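Local coordinates for heme-binding protein A (Haemophilus parasuis 29755, PDB 3TPA) that probably binds glutathione as an extracellular solute-binding protein, at residues Asn27-Phe32 and Phe502-Phe507. The protein carries 1 engineered substitution. Numbering follows the deposited sequence.
Sequences NDANDF and FGYTAF
The rings of F32 and Y504 form an offset edge-to-face pair, with centroids 5.7 Å apart and planes at 76°, the edge of F32 turned toward one face of Y504. In this family 5 solute-binding protein (PBP clan), the pair joins the loop between strand 9-14 and helix 36-39 to the loop between strands 494-495 and 511-512. The backbone O of F502 lies on the opposite side of the tyrosine ring, 4.1 Å above its plane and over its centre. At the edge of this ring, near its plane, come A29 O and A29 CB. At the edge of the F32 ring, Y504 CE1 lies in its plane.

The Y504 side chain meets both the side chains of A29 and F32 and the backbone O of A29, with no hydrogen bond across the contact. A29 CB packs 3.5 Å from Y504 OH.

In F32, CG is anti to the carbonyl carbon, beside the backbone N (chi1 -72°), and with the ring's own rotation this places CD2 3.7 Å from Y504 CE1. The Y504 hydroxyl stays near the plane of the F32 ring, its OH 3.5 Å from F32 CD2, in van der Waals contact. Y121 from helix 120-124 also meets both aromatic residues and A29, while Q37 touches Y504. Within 27-32, A29 O accepts the F32 N hydrogen bond at 3.2 Å. That same carbonyl oxygen, A29 O, approaches the tyrosine edge, lying 3.3 Å from Y504 CE1.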
ATOM      1  N   ASN A  27     -11.146   2.112  -5.829  1.00 34.45           N
ATOM      2  CA  ASN A  27     -11.046   2.401  -4.407  1.00 42.26           C
ATOM      3  C   ASN A  27     -10.404   1.219  -3.719  1.00 40.11           C
ATOM      4  O   ASN A  27      -9.533   1.368  -2.864  1.00 37.38           O
ATOM      5  CB  ASN A  27     -12.455   2.602  -3.847  1.00 55.90           C
ATOM      6  CG  ASN A  27     -12.465   2.879  -2.353  1.00 69.28           C
ATOM      7  OD1 ASN A  27     -11.470   2.677  -1.657  1.00 74.59           O
ATOM      8  ND2 ASN A  27     -13.608   3.333  -1.852  1.00 74.90           N
ATOM      9  N   ASP A  28     -10.870   0.040  -4.114  1.00 43.11           N
ATOM     10  CA  ASP A  28     -10.450  -1.233  -3.558  1.00 45.69           C
ATOM     11  C   ASP A  28      -9.211  -1.761  -4.270  1.00 38.46           C
ATOM     12  O   ASP A  28      -9.299  -2.226  -5.397  1.00 35.68           O
ATOM     13  CB  ASP A  28     -11.605  -2.229  -3.713  1.00 52.68           C
ATOM     14  CG  ASP A  28     -11.271  -3.596  -3.173  1.00 59.34           C
ATOM     15  OD1 ASP A  28     -11.188  -3.731  -1.936  1.00 65.03           O
ATOM     16  OD2 ASP A  28     -11.097  -4.532  -3.983  1.00 58.12           O
ATOM     17  N   ALA A  29      -8.056  -1.701  -3.612  1.00 41.91           N
ATOM     18  CA  ALA A  29      -6.798  -2.094  -4.255  1.00 39.22           C
ATOM     19  C   ALA A  29      -6.851  -3.503  -4.884  1.00 33.68           C
ATOM     20  O   ALA A  29      -6.111  -3.820  -5.811  1.00 32.49           O
ATOM     21  CB  ALA A  29      -5.610  -1.957  -3.276  1.00 32.53           C
ATOM     22  N   ASN A  30      -7.736  -4.343  -4.389  1.00 32.31           N
ATOM     23  CA  ASN A  30      -7.884  -5.673  -4.975  1.00 38.28           C
ATOM     24  C   ASN A  30      -8.353  -5.709  -6.444  1.00 36.51           C
ATOM     25  O   ASN A  30      -8.034  -6.658  -7.145  1.00 41.01           O
ATOM     26  CB  ASN A  30      -8.740  -6.576  -4.081  1.00 51.08           C
ATOM     27  CG  ASN A  30      -8.010  -6.993  -2.808  1.00 60.04           C
ATOM     28  OD1 ASN A  30      -8.223  -6.420  -1.740  1.00 66.51           O
ATOM     29  ND2 ASN A  30      -7.134  -7.989  -2.923  1.00 61.56           N
ATOM     30  N   ASP A  31      -9.085  -4.684  -6.903  1.00 28.66           N
ATOM     31  CA  ASP A  31      -9.508  -4.557  -8.318  1.00 22.23           C
ATOM     32  C   ASP A  31      -8.335  -4.406  -9.283  1.00 18.57           C
ATOM     33  O   ASP A  31      -8.440  -4.704 -10.457  1.00 21.25           O
ATOM     34  CB  ASP A  31     -10.399  -3.316  -8.523  1.00 23.78           C
ATOM     35  CG  ASP A  31     -11.814  -3.496  -7.998  1.00 36.73           C
ATOM     36  OD1 ASP A  31     -12.200  -4.636  -7.695  1.00 48.03           O
ATOM     37  OD2 ASP A  31     -12.551  -2.492  -7.906  1.00 32.79           O
ATOM     38  N   PHE A  32      -7.238  -3.865  -8.779  1.00 21.53           N
ATOM     39  CA  PHE A  32      -6.036  -3.632  -9.574  1.00 17.53           C
ATOM     40  C   PHE A  32      -5.505  -4.925 -10.178  1.00 14.09           C
ATOM     41  O   PHE A  32      -5.006  -4.941 -11.294  1.00 20.55           O
ATOM     42  CB  PHE A  32      -4.955  -2.985  -8.711  1.00 16.53           C
ATOM     43  CG  PHE A  32      -5.218  -1.542  -8.362  1.00 15.68           C
ATOM     44  CD1 PHE A  32      -5.876  -0.699  -9.238  1.00 18.56           C
ATOM     45  CD2 PHE A  32      -4.767  -1.020  -7.155  1.00 23.17           C
ATOM     46  CE1 PHE A  32      -6.097   0.663  -8.909  1.00 20.00           C
ATOM     47  CE2 PHE A  32      -4.980   0.340  -6.823  1.00 18.85           C
ATOM     48  CZ  PHE A  32      -5.652   1.168  -7.695  1.00 12.12           C
ATOM     49  N   PHE A 502       3.615  -4.553  -2.374  1.00 11.51           N
ATOM     50  CA  PHE A 502       2.321  -3.876  -2.225  1.00 13.61           C
ATOM     51  C   PHE A 502       1.150  -4.846  -2.146  1.00 19.75           C
ATOM     52  O   PHE A 502       0.026  -4.449  -1.856  1.00 21.37           O
ATOM     53  CB  PHE A 502       2.131  -2.855  -3.346  1.00 11.49           C
ATOM     54  CG  PHE A 502       3.233  -1.841  -3.398  1.00 13.81           C
ATOM     55  CD1 PHE A 502       3.273  -0.808  -2.478  1.00 17.60           C
ATOM     56  CD2 PHE A 502       4.246  -1.940  -4.335  1.00 19.73           C
ATOM     57  CE1 PHE A 502       4.300   0.136  -2.499  1.00 19.67           C
ATOM     58  CE2 PHE A 502       5.278  -1.003  -4.377  1.00 24.77           C
ATOM     59  CZ  PHE A 502       5.316   0.035  -3.443  1.00 20.20           C
ATOM     60  N   GLY A 503       1.435  -6.123  -2.374  1.00 21.46           N
ATOM     61  CA  GLY A 503       0.439  -7.182  -2.262  1.00 19.89           C
ATOM     62  C   GLY A 503      -0.196  -7.609  -3.579  1.00 26.85           C
ATOM     63  O   GLY A 503      -0.976  -8.567  -3.615  1.00 25.85           O
ATOM     64  N   TYR A 504       0.126  -6.927  -4.675  1.00 20.41           N
ATOM     65  CA  TYR A 504      -0.545  -7.254  -5.943  1.00 17.07           C
ATOM     66  C   TYR A 504      -0.011  -8.524  -6.565  1.00 16.08           C
ATOM     67  O   TYR A 504       1.078  -8.982  -6.217  1.00 19.23           O
ATOM     68  CB  TYR A 504      -0.451  -6.085  -6.927  1.00 10.48           C
ATOM     69  CG  TYR A 504      -0.997  -4.827  -6.312  1.00 16.44           C
ATOM     70  CD1 TYR A 504      -2.321  -4.761  -5.891  1.00 17.62           C
ATOM     71  CD2 TYR A 504      -0.175  -3.710  -6.113  1.00 16.68           C
ATOM     72  CE1 TYR A 504      -2.822  -3.612  -5.296  1.00 20.56           C
ATOM     73  CE2 TYR A 504      -0.669  -2.556  -5.528  1.00 16.58           C
ATOM     74  CZ  TYR A 504      -1.985  -2.512  -5.123  1.00 18.29           C
ATOM     75  OH  TYR A 504      -2.452  -1.360  -4.542  1.00 23.49           O
ATOM     76  N   THR A 505      -0.769  -9.083  -7.506  1.00 14.71           N
ATOM     77  CA  THR A 505      -0.367 -10.322  -8.179  1.00 13.62           C
ATOM     78  C   THR A 505      -0.237 -10.106  -9.700  1.00 20.81           C
ATOM     79  O   THR A 505      -1.237 -10.000 -10.413  1.00 18.41           O
ATOM     80  CB  THR A 505      -1.403 -11.444  -7.947  1.00 22.08           C
ATOM     81  OG1 THR A 505      -2.688 -10.980  -8.365  1.00 20.21           O
ATOM     82  CG2 THR A 505      -1.493 -11.842  -6.466  1.00 21.35           C
ATOM     83  N   ALA A 506       0.991 -10.050 -10.193  1.00 16.62           N
ATOM     84  CA  ALA A 506       1.239  -9.966 -11.634  1.00 18.14           C
ATOM     85  C   ALA A 506       1.631 -11.341 -12.170  1.00 17.18           C
ATOM     86  O   ALA A 506       2.421 -12.050 -11.554  1.00 28.81           O
ATOM     87  CB  ALA A 506       2.335  -8.930 -11.948  1.00 17.26           C
ATOM     88  N   PHE A 507       1.063 -11.732 -13.303  1.00 16.78           N
ATOM     89  CA  PHE A 507       1.312 -13.059 -13.846  1.00 13.67           C
ATOM     90  C   PHE A 507       2.235 -13.074 -15.062  1.00 18.45           C
ATOM     91  O   PHE A 507       2.567 -14.138 -15.579  1.00 23.85           O
ATOM     92  CB  PHE A 507      -0.009 -13.797 -14.079  1.00 18.67           C
ATOM     93  CG  PHE A 507      -0.819 -13.961 -12.818  1.00 18.40           C
ATOM     94  CD1 PHE A 507      -0.375 -14.798 -11.800  1.00 22.96           C
ATOM     95  CD2 PHE A 507      -1.994 -13.261 -12.634  1.00 16.27           C
ATOM     96  CE1 PHE A 507      -1.098 -14.946 -10.632  1.00 18.65           C
ATOM     97  CE2 PHE A 507      -2.724 -13.397 -11.467  1.00 18.59           C
ATOM     98  CZ  PHE A 507      -2.273 -14.243 -10.459  1.00 17.22           C
TER